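Long-range contacts in dual function macrocyclase-peptidase POPB (Galerina marginata, PDB 5N4B), which cleaves peptides after proline and joins peptide ends into macrocycles during the biosynthesis of amanitin toxins: residues R379-L387 and R397-A406; N425-Y433 and F443-V451. The protein carries 1 engineered substitution. All coordinates share one frame; numbering follows the deposited sequence.

Interaction 1. Residues R379-L387 and R397-A406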
ATOM      1  N   ARG A 379      -7.100   5.433 -17.307  1.00 10.04           N
ATOM      2  CA  ARG A 379      -8.274   6.043 -17.905  1.00  9.96           C
ATOM      3  C   ARG A 379      -9.478   5.243 -17.398  1.00 12.89           C
ATOM      4  O   ARG A 379      -9.552   4.015 -17.600  1.00 12.62           O
ATOM      5  CB  ARG A 379      -8.179   5.973 -19.435  1.00 13.93           C
ATOM      6  CG  ARG A 379      -9.352   6.694 -20.089  1.00 17.89           C
ATOM      7  CD  ARG A 379      -9.459   6.379 -21.606  1.00 25.00           C
ATOM      8  NE  ARG A 379      -8.148   6.505 -22.148  1.00 27.85           N
ATOM      9  CZ  ARG A 379      -7.543   7.652 -22.424  1.00 30.07           C
ATOM     10  NH1 ARG A 379      -8.168   8.818 -22.257  1.00 35.11           N
ATOM     11  NH2 ARG A 379      -6.279   7.598 -22.875  1.00 34.56           N
ATOM     12  N   ASN A 380     -10.403   5.915 -16.722  1.00 12.20           N
ATOM     13  CA  ASN A 380     -11.537   5.210 -16.127  1.00 14.05           C
ATOM     14  C   ASN A 380     -11.049   4.072 -15.219  1.00 13.25           C
ATOM     15  O   ASN A 380     -11.658   3.016 -15.114  1.00 14.33           O
ATOM     16  CB  ASN A 380     -12.541   4.707 -17.169  1.00 16.44           C
ATOM     17  CG  ASN A 380     -13.191   5.791 -17.944  1.00 24.95           C
ATOM     18  OD1 ASN A 380     -13.238   5.751 -19.188  1.00 30.95           O
ATOM     19  ND2 ASN A 380     -13.652   6.753 -17.254  1.00 22.52           N
ATOM     20  N   VAL A 381      -9.960   4.322 -14.492  1.00 12.69           N
ATOM     21  CA  VAL A 381      -9.401   3.435 -13.483  1.00 11.50           C
ATOM     22  C   VAL A 381      -8.851   2.155 -14.077  1.00 13.27           C
ATOM     23  O   VAL A 381      -8.644   1.155 -13.361  1.00 15.16           O
ATOM     24  CB  VAL A 381     -10.408   3.157 -12.344  1.00 13.11           C
ATOM     25  CG1 VAL A 381      -9.642   2.800 -11.050  1.00 15.10           C
ATOM     26  CG2 VAL A 381     -11.327   4.332 -12.087  1.00 14.58           C
ATOM     27  N   LYS A 382      -8.537   2.177 -15.362  1.00 12.40           N
ATOM     28  CA  LYS A 382      -7.982   1.026 -16.056  1.00 13.13           C
ATOM     29  C   LYS A 382      -6.729   1.498 -16.806  1.00 11.73           C
ATOM     30  O   LYS A 382      -6.732   2.541 -17.467  1.00 11.08           O
ATOM     31  CB  LYS A 382      -9.016   0.473 -17.036  1.00 14.44           C
ATOM     32  CG  LYS A 382     -10.266  -0.127 -16.291  1.00 15.68           C
ATOM     33  CD  LYS A 382     -11.456  -0.409 -17.170  1.00 17.44           C
ATOM     34  CE  LYS A 382     -12.208   0.854 -17.521  1.00 25.15           C
ATOM     35  NZ  LYS A 382     -13.254   0.520 -18.469  1.00 27.04           N
ATOM     36  N   ASP A 383      -5.658   0.750 -16.677  1.00 10.72           N
ATOM     37  CA  ASP A 383      -4.367   1.176 -17.166  1.00  9.06           C
ATOM     38  C   ASP A 383      -4.167   0.855 -18.641  1.00  9.11           C
ATOM     39  O   ASP A 383      -4.553  -0.222 -19.132  1.00 12.00           O
ATOM     40  CB  ASP A 383      -3.258   0.539 -16.331  1.00 10.21           C
ATOM     41  CG  ASP A 383      -3.140   1.146 -14.947  1.00 11.81           C
ATOM     42  OD1 ASP A 383      -3.681   2.271 -14.672  1.00 13.81           O
ATOM     43  OD2 ASP A 383      -2.404   0.576 -14.091  1.00 12.25           O
ATOM     44  N   GLU A 384      -3.501   1.780 -19.324  1.00 10.16           N
ATOM     45  CA  GLU A 384      -3.167   1.700 -20.739  1.00 10.27           C
ATOM     46  C   GLU A 384      -1.682   1.999 -20.882  1.00 10.72           C
ATOM     47  O   GLU A 384      -1.162   2.922 -20.246  1.00 11.75           O
ATOM     48  CB  GLU A 384      -3.971   2.702 -21.538  1.00 12.43           C
ATOM     49  CG  GLU A 384      -5.467   2.613 -21.287  1.00 14.87           C
ATOM     50  CD  GLU A 384      -6.283   3.611 -22.102  1.00 16.84           C
ATOM     51  OE1 GLU A 384      -5.683   4.464 -22.810  1.00 19.43           O
ATOM     52  OE2 GLU A 384      -7.524   3.547 -22.057  1.00 17.50           O
ATOM     53  N   ILE A 385      -0.986   1.246 -21.722  1.00  9.35           N
ATOM     54  CA  ILE A 385       0.466   1.343 -21.843  1.00  9.13           C
ATOM     55  C   ILE A 385       0.825   1.855 -23.220  1.00  8.71           C
ATOM     56  O   ILE A 385       0.364   1.309 -24.223  1.00 10.34           O
ATOM     57  CB  ILE A 385       1.129  -0.018 -21.565  1.00 11.72           C
ATOM     58  CG1 ILE A 385       0.639  -0.617 -20.224  1.00 10.48           C
ATOM     59  CG2 ILE A 385       2.644   0.162 -21.555  1.00 11.63           C
ATOM     60  CD1 ILE A 385      -0.281  -1.768 -20.407  1.00 14.18           C
ATOM     61  N   TYR A 386       1.709   2.857 -23.280  1.00  9.39           N
ATOM     62  CA  TYR A 386       2.140   3.463 -24.548  1.00 11.05           C
ATOM     63  C   TYR A 386       3.654   3.578 -24.591  1.00 10.99           C
ATOM     64  O   TYR A 386       4.293   3.868 -23.588  1.00 11.52           O
ATOM     65  CB  TYR A 386       1.520   4.863 -24.763  1.00 10.47           C
ATOM     66  CG  TYR A 386       0.018   4.829 -24.831  1.00 10.55           C
ATOM     67  CD1 TYR A 386      -0.737   4.926 -23.681  1.00 13.31           C
ATOM     68  CD2 TYR A 386      -0.636   4.624 -26.009  1.00 11.90           C
ATOM     69  CE1 TYR A 386      -2.117   4.865 -23.738  1.00 14.31           C
ATOM     70  CE2 TYR A 386      -1.992   4.601 -26.085  1.00 12.69           C
ATOM     71  CZ  TYR A 386      -2.737   4.696 -24.947  1.00 13.45           C
ATOM     72  OH  TYR A 386      -4.115   4.592 -25.041  1.00 18.42           O
ATOM     73  N   LEU A 387       4.203   3.463 -25.803  1.00 11.70           N
ATOM     74  CA  LEU A 387       5.602   3.723 -26.103  1.00 10.24           C
ATOM     75  C   LEU A 387       5.692   5.067 -26.813  1.00 10.10           C
ATOM     76  O   LEU A 387       4.931   5.314 -27.757  1.00 13.37           O
ATOM     77  CB  LEU A 387       6.156   2.599 -26.980  1.00 12.47           C
ATOM     78  CG  LEU A 387       7.610   2.755 -27.349  1.00 14.01           C
ATOM     79  CD1 LEU A 387       8.523   2.621 -26.132  1.00 14.56           C
ATOM     80  CD2 LEU A 387       7.950   1.669 -28.387  1.00 18.32           C
ATOM     81  N   ARG A 397       0.337   1.666 -28.762  1.00 15.72           N
ATOM     82  CA  ARG A 397      -0.251   1.158 -27.533  1.00 12.14           C
ATOM     83  C   ARG A 397       0.176  -0.301 -27.394  1.00 15.42           C
ATOM     84  O   ARG A 397       0.063  -1.087 -28.359  1.00 21.93           O
ATOM     85  CB  ARG A 397      -1.767   1.266 -27.553  1.00 13.99           C
ATOM     86  CG  ARG A 397      -2.387   0.775 -26.221  1.00 16.73           C
ATOM     87  CD  ARG A 397      -3.820   1.136 -26.102  1.00 17.99           C
ATOM     88  NE  ARG A 397      -4.384   0.576 -24.883  1.00 15.98           N
ATOM     89  CZ  ARG A 397      -5.652   0.641 -24.603  1.00 19.44           C
ATOM     90  NH1 ARG A 397      -6.473   1.289 -25.417  1.00 22.10           N
ATOM     91  NH2 ARG A 397      -6.110   0.063 -23.546  1.00 18.66           N
ATOM     92  N   LEU A 398       0.658  -0.675 -26.221  1.00 12.06           N
ATOM     93  CA  LEU A 398       1.092  -2.041 -25.941  1.00 14.80           C
ATOM     94  C   LEU A 398       0.010  -2.745 -25.130  1.00 15.07           C
ATOM     95  O   LEU A 398      -0.612  -2.141 -24.254  1.00 13.95           O
ATOM     96  CB  LEU A 398       2.419  -2.056 -25.173  1.00 14.57           C
ATOM     97  CG  LEU A 398       3.578  -1.420 -25.921  1.00 16.15           C
ATOM     98  CD1 LEU A 398       4.831  -1.459 -25.054  1.00 17.24           C
ATOM     99  CD2 LEU A 398       3.787  -2.188 -27.251  1.00 20.12           C
ATOM    100  N   ALA A 399      -0.215  -4.037 -25.408  1.00 15.11           N
ATOM    101  CA  ALA A 399      -1.229  -4.825 -24.717  1.00 18.39           C
ATOM    102  C   ALA A 399      -2.587  -4.116 -24.777  1.00 16.22           C
ATOM    103  O   ALA A 399      -3.229  -3.897 -23.749  1.00 15.00           O
ATOM    104  CB  ALA A 399      -0.841  -5.115 -23.280  1.00 16.21           C
ATOM    105  N   PRO A 400      -3.047  -3.764 -25.969  1.00 18.90           N
ATOM    106  CA  PRO A 400      -4.254  -2.959 -26.070  1.00 16.97           C
ATOM    107  C   PRO A 400      -5.527  -3.605 -25.573  1.00 19.87           C
ATOM    108  O   PRO A 400      -6.486  -2.870 -25.320  1.00 22.18           O
ATOM    109  CB  PRO A 400      -4.352  -2.674 -27.580  1.00 23.39           C
ATOM    110  CG  PRO A 400      -3.631  -3.784 -28.174  1.00 22.72           C
ATOM    111  CD  PRO A 400      -2.499  -4.089 -27.287  1.00 21.78           C
ATOM    112  N   ASP A 401      -5.578  -4.922 -25.432  1.00 20.15           N
ATOM    113  CA  ASP A 401      -6.783  -5.598 -24.945  1.00 23.30           C
ATOM    114  C   ASP A 401      -6.744  -5.893 -23.455  1.00 23.96           C
ATOM    115  O   ASP A 401      -7.707  -6.452 -22.916  1.00 23.95           O
ATOM    116  CB  ASP A 401      -6.981  -6.926 -25.691  1.00 32.11           C
ATOM    117  CG  ASP A 401      -7.107  -6.748 -27.177  1.00 39.03           C
ATOM    118  OD1 ASP A 401      -7.901  -5.883 -27.616  1.00 35.45           O
ATOM    119  OD2 ASP A 401      -6.400  -7.491 -27.887  1.00 37.39           O
ATOM    120  N   PHE A 402      -5.659  -5.538 -22.777  1.00 17.95           N
ATOM    121  CA  PHE A 402      -5.528  -5.792 -21.358  1.00 14.99           C
ATOM    122  C   PHE A 402      -6.447  -4.860 -20.580  1.00 15.65           C
ATOM    123  O   PHE A 402      -6.508  -3.660 -20.837  1.00 16.26           O
ATOM    124  CB  PHE A 402      -4.069  -5.548 -20.921  1.00 15.15           C
ATOM    125  CG  PHE A 402      -3.903  -5.497 -19.441  1.00 16.61           C
ATOM    126  CD1 PHE A 402      -4.137  -6.625 -18.686  1.00 16.31           C
ATOM    127  CD2 PHE A 402      -3.633  -4.328 -18.809  1.00 15.11           C
ATOM    128  CE1 PHE A 402      -4.043  -6.577 -17.329  1.00 15.91           C
ATOM    129  CE2 PHE A 402      -3.528  -4.288 -17.453  1.00 14.25           C
ATOM    130  CZ  PHE A 402      -3.726  -5.428 -16.712  1.00 14.58           C
ATOM    131  N   VAL A 403      -7.129  -5.406 -19.583  1.00 15.22           N
ATOM    132  CA  VAL A 403      -8.005  -4.661 -18.682  1.00 14.98           C
ATOM    133  C   VAL A 403      -7.565  -4.900 -17.247  1.00 16.72           C
ATOM    134  O   VAL A 403      -7.751  -5.991 -16.688  1.00 19.85           O
ATOM    135  CB  VAL A 403      -9.478  -5.033 -18.871  1.00 20.52           C
ATOM    136  CG1 VAL A 403     -10.368  -4.211 -17.940  1.00 21.16           C
ATOM    137  CG2 VAL A 403      -9.912  -4.816 -20.292  1.00 22.10           C
ATOM    138  N   GLY A 404      -6.980  -3.897 -16.625  1.00 12.35           N
ATOM    139  CA  GLY A 404      -6.535  -4.044 -15.265  1.00 14.73           C
ATOM    140  C   GLY A 404      -5.535  -2.977 -14.884  1.00 12.94           C
ATOM    141  O   GLY A 404      -5.613  -1.832 -15.350  1.00 13.53           O
ATOM    142  N   ALA A 405      -4.593  -3.360 -14.042  1.00 10.21           N
ATOM    143  CA  ALA A 405      -3.540  -2.492 -13.538  1.00 10.04           C
ATOM    144  C   ALA A 405      -2.201  -2.952 -14.091  1.00  9.76           C
ATOM    145  O   ALA A 405      -1.936  -4.165 -14.197  1.00 11.63           O
ATOM    146  CB  ALA A 405      -3.486  -2.509 -12.004  1.00 12.63           C
ATOM    147  N   ALA A 406      -1.349  -1.999 -14.448  1.00  9.21           N
ATOM    148  CA  ALA A 406      -0.062  -2.288 -15.073  1.00  9.90           C
ATOM    149  C   ALA A 406       1.063  -1.500 -14.409  1.00 11.59           C
ATOM    150  O   ALA A 406       0.861  -0.391 -13.910  1.00 13.58           O
ATOM    151  CB  ALA A 406      -0.105  -1.919 -16.516  1.00 11.87           C
TER
HETATM  152  O   HOH W   1      -4.780  -1.578 -21.531  1.00  9.06           O
HETATM  153  O   HOH W   2      -6.794  -1.661 -18.666  1.00  9.71           O
HETATM  154  O   HOH W   3      -2.622  -0.832 -23.066  1.00  8.39           O
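Arg397 lies across Tyr386 and Glu384, and its side chain carries much of this contact. Its CG is anti to the backbone N (chi1 -178°), and from there the chain runs extended to NE. Arg397 CB meets the Tyr386 ring at Tyr386 CE2, 3.7 Å away. CG sits near the Ile385 carbonyl oxygen. Arg397 CD passes Tyr386 OH at 3.6 Å. Arg397 NE and Ile385 N both donate to one water, which lies against Leu398 O. At the tip, Arg397 NH2 lies 3.5 Å from Glu384 CG. The guanidinium stacks on the Glu384 carboxylate, their planes 21° apart. No N-H points at the carboxylate, so charge and packing hold the pair. Pro400 O lies over the opposite face. Arg397 NH2 donates in plane to a second water, which lies within hydrogen-bonding distance of Asp383 O and Phe402 O.

The Glu384 carboxylate is itself fixed from its own strand. Arg379 grips it side-on with NE and NH2, and Tyr386 OH donates to OE1. Arg379 NH2 and Tyr386 OH reach OE1 from opposite faces of its plane.

Farther along, Asp383 N donates to Gly404 O at 2.9 Å. Asp383 OD2 accepts from Ala406 N at 2.8 Å through its anti lone pair, while OD1 pairs with Lys378. Ile385 CD1 packs on Ala406 CB at 3.9 Å. The Tyr386 end of strand 382-388 pairs with Arg397 of its hairpin partner. The Asp383 end meets Gly404 to Ala406, where the next sheet begins. This is the passage from one four-stranded antiparallel blade to the next in a beta-propeller.

Interaction 2. Residues N425-Y433 and F443-V451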
ATOM      1  N   ASN A 425      -9.524 -10.680 -12.892  1.00 11.29           N
ATOM      2  CA  ASN A 425      -9.444 -12.040 -13.435  1.00 14.22           C
ATOM      3  C   ASN A 425      -8.155 -12.298 -14.214  1.00 15.69           C
ATOM      4  O   ASN A 425      -8.102 -13.223 -15.024  1.00 18.31           O
ATOM      5  CB  ASN A 425     -10.682 -12.369 -14.245  1.00 19.34           C
ATOM      6  CG  ASN A 425     -10.858 -11.469 -15.433  1.00 26.10           C
ATOM      7  OD1 ASN A 425      -9.901 -10.855 -15.913  1.00 24.19           O
ATOM      8  ND2 ASN A 425     -12.101 -11.365 -15.913  1.00 30.39           N
ATOM      9  N   THR A 426      -7.090 -11.540 -13.927  1.00 12.51           N
ATOM     10  CA  THR A 426      -5.776 -11.735 -14.539  1.00 13.16           C
ATOM     11  C   THR A 426      -4.779 -11.963 -13.405  1.00 12.11           C
ATOM     12  O   THR A 426      -4.410 -11.005 -12.702  1.00 11.08           O
ATOM     13  CB  THR A 426      -5.324 -10.558 -15.401  1.00 15.28           C
ATOM     14  OG1 THR A 426      -6.246 -10.400 -16.480  1.00 16.68           O
ATOM     15  CG2 THR A 426      -3.915 -10.793 -15.942  1.00 16.27           C
ATOM     16  N   PRO A 427      -4.332 -13.198 -13.167  1.00 10.70           N
ATOM     17  CA  PRO A 427      -3.507 -13.460 -11.985  1.00 12.79           C
ATOM     18  C   PRO A 427      -2.140 -12.794 -11.948  1.00 11.74           C
ATOM     19  O   PRO A 427      -1.646 -12.486 -10.870  1.00 13.49           O
ATOM     20  CB  PRO A 427      -3.361 -14.990 -11.999  1.00 13.39           C
ATOM     21  CG  PRO A 427      -4.274 -15.516 -12.990  1.00 20.86           C
ATOM     22  CD  PRO A 427      -4.848 -14.421 -13.822  1.00 13.41           C
ATOM     23  N   GLY A 428      -1.503 -12.600 -13.095  1.00 11.15           N
ATOM     24  CA  GLY A 428      -0.200 -11.976 -13.157  1.00 11.19           C
ATOM     25  C   GLY A 428       0.523 -12.376 -14.400  1.00 11.07           C
ATOM     26  O   GLY A 428       1.058 -13.480 -14.512  1.00 12.78           O
ATOM     27  N   THR A 429       0.559 -11.475 -15.360  1.00 10.23           N
ATOM     28  CA  THR A 429       1.225 -11.686 -16.623  1.00 11.09           C
ATOM     29  C   THR A 429       2.444 -10.777 -16.674  1.00 11.45           C
ATOM     30  O   THR A 429       2.381  -9.593 -16.295  1.00 11.79           O
ATOM     31  CB  THR A 429       0.285 -11.361 -17.751  1.00 12.81           C
ATOM     32  OG1 THR A 429      -0.783 -12.324 -17.700  1.00 16.11           O
ATOM     33  CG2 THR A 429       0.980 -11.429 -19.123  1.00 14.90           C
ATOM     34  N   ILE A 430       3.570 -11.309 -17.144  1.00 11.80           N
ATOM     35  CA  ILE A 430       4.784 -10.524 -17.339  1.00 10.16           C
ATOM     36  C   ILE A 430       5.026 -10.478 -18.833  1.00 11.29           C
ATOM     37  O   ILE A 430       5.232 -11.521 -19.464  1.00 12.35           O
ATOM     38  CB  ILE A 430       5.991 -11.129 -16.600  1.00 12.18           C
ATOM     39  CG1 ILE A 430       5.715 -11.257 -15.084  1.00 13.05           C
ATOM     40  CG2 ILE A 430       7.230 -10.301 -16.889  1.00 12.07           C
ATOM     41  CD1 ILE A 430       6.500 -12.244 -14.367  1.00 17.74           C
ATOM     42  N   ALA A 431       4.954  -9.272 -19.409  1.00 11.31           N
ATOM     43  CA  ALA A 431       5.209  -9.052 -20.824  1.00 11.49           C
ATOM     44  C   ALA A 431       6.570  -8.415 -20.997  1.00 12.67           C
ATOM     45  O   ALA A 431       7.081  -7.739 -20.107  1.00 13.50           O
ATOM     46  CB  ALA A 431       4.150  -8.143 -21.429  1.00 12.33           C
ATOM     47  N   ARG A 432       7.176  -8.684 -22.162  1.00 14.24           N
ATOM     48  CA  ARG A 432       8.510  -8.206 -22.506  1.00 14.00           C
ATOM     49  C   ARG A 432       8.443  -7.452 -23.818  1.00 14.20           C
ATOM     50  O   ARG A 432       7.840  -7.928 -24.778  1.00 15.14           O
ATOM     51  CB  ARG A 432       9.493  -9.363 -22.633  1.00 15.70           C
ATOM     52  CG  ARG A 432      10.932  -8.950 -22.953  1.00 17.48           C
ATOM     53  CD  ARG A 432      11.939 -10.120 -22.798  1.00 18.79           C
ATOM     54  NE  ARG A 432      11.612 -11.152 -23.762  1.00 18.51           N
ATOM     55  CZ  ARG A 432      12.282 -11.395 -24.888  1.00 25.03           C
ATOM     56  NH1 ARG A 432      13.402 -10.745 -25.204  1.00 23.70           N
ATOM     57  NH2 ARG A 432      11.825 -12.343 -25.689  1.00 24.65           N
ATOM     58  N   TYR A 433       9.157  -6.340 -23.868  1.00 13.36           N
ATOM     59  CA  TYR A 433       9.363  -5.578 -25.090  1.00 12.55           C
ATOM     60  C   TYR A 433      10.860  -5.579 -25.362  1.00 15.16           C
ATOM     61  O   TYR A 433      11.646  -5.097 -24.532  1.00 15.31           O
ATOM     62  CB  TYR A 433       8.827  -4.162 -24.972  1.00 14.05           C
ATOM     63  CG  TYR A 433       8.827  -3.399 -26.288  1.00 16.84           C
ATOM     64  CD1 TYR A 433       9.971  -2.772 -26.743  1.00 17.33           C
ATOM     65  CD2 TYR A 433       7.690  -3.336 -27.073  1.00 15.54           C
ATOM     66  CE1 TYR A 433      10.008  -2.099 -27.947  1.00 19.68           C
ATOM     67  CE2 TYR A 433       7.715  -2.646 -28.305  1.00 16.97           C
ATOM     68  CZ  TYR A 433       8.861  -2.037 -28.705  1.00 19.12           C
ATOM     69  OH  TYR A 433       8.879  -1.372 -29.901  1.00 21.61           O
ATOM     70  N   PHE A 443       7.066  -7.336 -28.960  1.00 17.93           N
ATOM     71  CA  PHE A 443       6.275  -7.552 -27.759  1.00 15.23           C
ATOM     72  C   PHE A 443       5.917  -9.018 -27.605  1.00 18.82           C
ATOM     73  O   PHE A 443       5.463  -9.663 -28.563  1.00 21.55           O
ATOM     74  CB  PHE A 443       4.992  -6.727 -27.844  1.00 18.09           C
ATOM     75  CG  PHE A 443       4.175  -6.719 -26.592  1.00 20.02           C
ATOM     76  CD1 PHE A 443       4.528  -5.915 -25.529  1.00 22.72           C
ATOM     77  CD2 PHE A 443       3.057  -7.529 -26.469  1.00 27.58           C
ATOM     78  CE1 PHE A 443       3.750  -5.892 -24.347  1.00 24.78           C
ATOM     79  CE2 PHE A 443       2.294  -7.501 -25.280  1.00 29.60           C
ATOM     80  CZ  PHE A 443       2.665  -6.647 -24.254  1.00 22.30           C
ATOM     81  N   SER A 444       6.149  -9.573 -26.412  1.00 15.76           N
ATOM     82  CA  SER A 444       5.842 -10.972 -26.157  1.00 15.85           C
ATOM     83  C   SER A 444       5.420 -11.156 -24.705  1.00 15.60           C
ATOM     84  O   SER A 444       5.618 -10.286 -23.864  1.00 15.57           O
ATOM     85  CB  SER A 444       7.043 -11.876 -26.435  1.00 18.69           C
ATOM     86  OG  SER A 444       8.121 -11.663 -25.553  1.00 20.42           O
ATOM     87  N   ILE A 445       4.876 -12.331 -24.410  1.00 15.56           N
ATOM     88  CA  ILE A 445       4.528 -12.709 -23.055  1.00 14.93           C
ATOM     89  C   ILE A 445       5.650 -13.595 -22.541  1.00 15.81           C
ATOM     90  O   ILE A 445       5.957 -14.655 -23.115  1.00 17.33           O
ATOM     91  CB  ILE A 445       3.174 -13.415 -23.002  1.00 14.83           C
ATOM     92  CG1 ILE A 445       2.072 -12.535 -23.532  1.00 17.70           C
ATOM     93  CG2 ILE A 445       2.914 -13.803 -21.568  1.00 16.08           C
ATOM     94  CD1 ILE A 445       1.972 -11.176 -22.921  1.00 20.19           C
ATOM     95  N   LEU A 446       6.304 -13.153 -21.467  1.00 13.31           N
ATOM     96  CA  LEU A 446       7.368 -13.917 -20.835  1.00 13.07           C
ATOM     97  C   LEU A 446       6.814 -15.030 -19.965  1.00 14.80           C
ATOM     98  O   LEU A 446       7.262 -16.164 -20.047  1.00 16.13           O
ATOM     99  CB  LEU A 446       8.229 -12.989 -19.985  1.00 13.73           C
ATOM    100  CG  LEU A 446       9.426 -13.678 -19.331  1.00 14.79           C
ATOM    101  CD1 LEU A 446      10.616 -13.877 -20.335  1.00 18.05           C
ATOM    102  CD2 LEU A 446       9.922 -12.924 -18.093  1.00 17.62           C
ATOM    103  N   ARG A 447       5.861 -14.709 -19.092  1.00 13.80           N
ATOM    104  CA  ARG A 447       5.291 -15.678 -18.174  1.00 13.33           C
ATOM    105  C   ARG A 447       3.861 -15.279 -17.878  1.00 14.07           C
ATOM    106  O   ARG A 447       3.537 -14.091 -17.837  1.00 13.49           O
ATOM    107  CB  ARG A 447       5.992 -15.693 -16.790  1.00 16.04           C
ATOM    108  CG  ARG A 447       7.469 -15.851 -16.848  1.00 15.96           C
ATOM    109  CD  ARG A 447       8.067 -16.096 -15.448  1.00 16.51           C
ATOM    110  NE  ARG A 447       7.748 -17.421 -14.980  1.00 15.04           N
ATOM    111  CZ  ARG A 447       8.337 -18.010 -13.956  1.00 13.72           C
ATOM    112  NH1 ARG A 447       9.245 -17.384 -13.250  1.00 14.82           N
ATOM    113  NH2 ARG A 447       8.044 -19.264 -13.663  1.00 17.58           N
ATOM    114  N   THR A 448       3.017 -16.295 -17.660  1.00 12.47           N
ATOM    115  CA  THR A 448       1.664 -16.134 -17.171  0.52 10.77           C
ATOM    116  C   THR A 448       1.507 -16.950 -15.889  1.00 12.88           C
ATOM    117  O   THR A 448       1.887 -18.117 -15.863  1.00 16.16           O
ATOM    118  CB  THR A 448       0.718 -16.636 -18.239  0.52 14.52           C
ATOM    119  OG1 THR A 448       1.007 -15.974 -19.485  0.52 14.16           O
ATOM    120  CG2 THR A 448      -0.700 -16.414 -17.810  0.52 13.50           C
ATOM    121  N   THR A 449       0.935 -16.356 -14.857  1.00 11.15           N
ATOM    122  CA  THR A 449       0.712 -17.042 -13.591  1.00 10.63           C
ATOM    123  C   THR A 449      -0.445 -18.014 -13.762  1.00 13.60           C
ATOM    124  O   THR A 449      -1.513 -17.633 -14.243  1.00 15.22           O
ATOM    125  CB  THR A 449       0.413 -16.005 -12.504  1.00 10.98           C
ATOM    126  OG1 THR A 449       1.495 -15.075 -12.405  1.00 12.31           O
ATOM    127  CG2 THR A 449       0.290 -16.647 -11.136  1.00 13.12           C
ATOM    128  N   LYS A 450      -0.226 -19.266 -13.366  1.00 12.70           N
ATOM    129  CA  LYS A 450      -1.227 -20.330 -13.430  1.00 12.50           C
ATOM    130  C   LYS A 450      -1.729 -20.595 -12.026  1.00 12.06           C
ATOM    131  O   LYS A 450      -0.945 -20.921 -11.134  1.00 13.70           O
ATOM    132  CB  LYS A 450      -0.627 -21.624 -13.988  1.00 15.57           C
ATOM    133  CG  LYS A 450       0.045 -21.517 -15.333  1.00 24.96           C
ATOM    134  CD  LYS A 450      -0.838 -20.829 -16.354  1.00 34.86           C
ATOM    135  CE  LYS A 450      -0.148 -20.806 -17.726  1.00 35.80           C
ATOM    136  NZ  LYS A 450       1.294 -20.318 -17.660  1.00 35.59           N
ATOM    137  N   VAL A 451      -3.028 -20.476 -11.822  1.00 11.46           N
ATOM    138  CA  VAL A 451      -3.588 -20.568 -10.469  1.00 11.24           C
ATOM    139  C   VAL A 451      -4.019 -21.997 -10.154  1.00 13.66           C
ATOM    140  O   VAL A 451      -3.745 -22.916 -10.940  1.00 14.57           O
ATOM    141  CB  VAL A 451      -4.657 -19.508 -10.238  1.00 11.42           C
ATOM    142  CG1 VAL A 451      -4.044 -18.121 -10.470  1.00 12.88           C
ATOM    143  CG2 VAL A 451      -5.892 -19.763 -11.122  1.00 10.88           C
TER
HETATM  144  O   HOH W   4       9.687  -9.623 -26.384  1.00 12.35           O
HETATM  145  O   HOH W   5       9.313 -12.915 -23.424  1.00 16.63           O
HETATM  146  O   HOH W   6       9.573 -14.353 -26.699  1.00 29.56           O
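Hydrogen bonds join Gly428, Ile430 and Arg432 to residues 444-449. Ile430 N donates to Arg447 O at 2.9 Å. Arg432 and Ser444 exchange backbone bonds in both directions. Ile430 O accepts from both Leu446 N (2.8 Å) and Arg447 N (3.3 Å). Leu446 and Arg447 therefore both face Ile430, a classic beta bulge that shifts the register by one. At the far end Gly428 O takes two bonds from Thr449. Thr449 OG1 donates to Gly428 O at 2.7 Å, in the carbonyl plane and on a lone pair. Thr449 N is tilted from that plane.

The hairpin closes a four-stranded antiparallel blade of the beta-propeller, with 443-448 as an outermost strand.

Apolar contacts lie on both faces. Ala431 CB touches Phe443 CZ at 3.5 Å and Ile445 CD1 on one face. Tyr433 meets the same phenylalanine edge to edge, CD2 to CD1. On the other face Ile430 CG2 and Leu446 CD2 are 3.9 Å apart, the side chains side by side. Beyond the strand, the side chains of Val451 and Pro427 cross at about a right angle, with Val451 CG1 3.6 Å from Pro427 CB.

Waters bridge Ser444 and Arg432. Ser444 OG stands between its backbone N and carbonyl carbon (chi1 66°). Waters link it to Arg432 O and Arg432 NE. Arg432 NE donates to one of these waters at 2.9 Å, in the guanidinium plane.

Arg447 turns its end away from Ile430. It forms a salt bridge with Asp125 and a cation-pi contact with Phe85.

Interactions 1 and 2 belong to adjoining blades and follow each other along the chain. Their centres are about 14 Å apart. Residues 397-406 leave one blade and start the next, which residues 425-433 and 443-451 complete. The two contacts touch mostly through apolar groups. Leu398 CD1 packs on Tyr433 CD2 at 4.0 Å, and Ala399 CB on Phe443 CZ at 3.9 Å. Leu387 CD2 lies 3.5 Å from Tyr433 OH, which is hydrogen-bonded to Arg442. Neither contact is at the charge relay system of Asp662, His699 and position 578, where an engineered alanine stands. Interaction 2 does reach the bound peptide: Ile430 packs on an apolar side chain of it.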